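Local coordinates for N-acetyl-L-2,4-diaminobutyric acid deacetylase (Ruegeria pomeroyi, PDB 6TWL), which probably removes the acetyl group from N-acetyl-L-2,4-diaminobutyric acid in ectoine breakdown, as a zinc-dependent hydrolase of the succinylglutamate desuccinylase/aspartoacylase family, at residues G314-K317 with S318-V322. Sequence-based numbering, arbitrary orientation.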
# COMPACT_ATOMS: atom_id res chain seq x y z
N GLY A 314 9.54 -17.55 11.86
CA GLY A 314 10.56 -18.11 12.73
C GLY A 314 11.71 -18.75 11.98
O GLY A 314 12.83 -18.79 12.50
N LEU A 315 11.46 -19.26 10.79
CA LEU A 315 12.51 -19.74 9.90
C LEU A 315 12.81 -18.68 8.85
O LEU A 315 11.92 -17.97 8.38
CB LEU A 315 12.11 -21.04 9.21
CG LEU A 315 11.92 -22.30 10.04
CD1 LEU A 315 11.69 -23.47 9.10
CD2 LEU A 315 13.13 -22.56 10.93
N ILE A 316 14.08 -18.58 8.47
CA ILE A 316 14.51 -17.67 7.43
C ILE A 316 15.24 -18.48 6.36
O ILE A 316 15.79 -19.55 6.64
CB ILE A 316 15.40 -16.53 7.98
CG1 ILE A 316 15.60 -15.43 6.93
CG2 ILE A 316 16.74 -17.07 8.47
CD1 ILE A 316 16.03 -14.10 7.50
N LYS A 317 15.23 -17.97 5.13
CA LYS A 317 15.81 -18.64 3.99
C LYS A 317 16.85 -17.73 3.34
O LYS A 317 16.83 -16.51 3.51
CB LYS A 317 14.74 -19.02 2.96
CG LYS A 317 13.72 -20.02 3.47
CD LYS A 317 12.85 -20.54 2.34
CE LYS A 317 11.55 -21.13 2.88
NZ LYS A 317 10.36 -20.32 2.49
N SER A 318 17.78 -18.34 2.60
CA SER A 318 18.77 -17.57 1.86
C SER A 318 18.07 -16.60 0.92
O SER A 318 17.17 -16.99 0.17
CB SER A 318 19.70 -18.51 1.08
OG SER A 318 20.83 -17.81 0.60
N GLY A 319 18.47 -15.34 0.98
CA GLY A 319 17.91 -14.31 0.14
C GLY A 319 16.84 -13.46 0.81
O GLY A 319 16.57 -12.35 0.34
N ASP A 320 16.23 -13.96 1.88
CA ASP A 320 15.26 -13.16 2.62
C ASP A 320 15.94 -11.94 3.22
O ASP A 320 17.12 -11.97 3.58
CB ASP A 320 14.61 -13.99 3.73
CG ASP A 320 13.81 -15.17 3.20
OD1 ASP A 320 13.48 -15.18 2.00
OD2 ASP A 320 13.52 -16.09 4.00
N CYS A 321 15.18 -10.85 3.33
CA CYS A 321 15.70 -9.63 3.94
C CYS A 321 15.63 -9.76 5.46
O CYS A 321 14.56 -10.01 6.02
CB CYS A 321 14.91 -8.41 3.47
SG CYS A 321 15.26 -6.88 4.39
N VAL A 322 16.78 -9.62 6.12
CA VAL A 322 16.84 -9.77 7.57
C VAL A 322 16.17 -8.58 8.25
O VAL A 322 15.32 -8.74 9.13
CB VAL A 322 18.30 -9.94 8.03
CG1 VAL A 322 18.41 -9.80 9.54
CG2 VAL A 322 18.85 -11.28 7.56
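D320 reaches back across a tight turn and grips the backbone of K317 with its carboxylate. Its CG lies beside its own backbone N (chi1 -63°), which places the carboxylate near K317, its OD2 at the N-H. The hydrogen bond from K317 N to D320 OD2 is 2.8 Å long and somewhat bent (146° at the hydrogen), and the N-H meets OD2 from above the carboxylate plane. The second bond runs the other way, D320 N to K317 O at 3.1 Å, and is straighter, so one residue holds both the N-H and the carbonyl of K317. The two side chains run at a slant to each other, K317 CB 3.3 Å from D320 OD2. K317 NZ ends 5.5 Å from D320 OD2, too far for a salt bridge, though the opposite charges may still attract weakly. I316 and D320 slide past one another in opposite senses, I316 CG1 lying 3.6 Å from D320 CB. I316 CD1 meets V322 CG2 at 4.0 Å, the two side chains at about a right angle; F267 touches both. S318 and G319 are the central residues of a type II beta turn, K317 to D320, where a CB on G319 would jam against the preceding carbonyl O. The turn passes the chain between two antiparallel sheets, from strand 315-316, paired with 265-269, to strand 321-326, paired with 305-311 and 258-260, away from the zinc-binding residues.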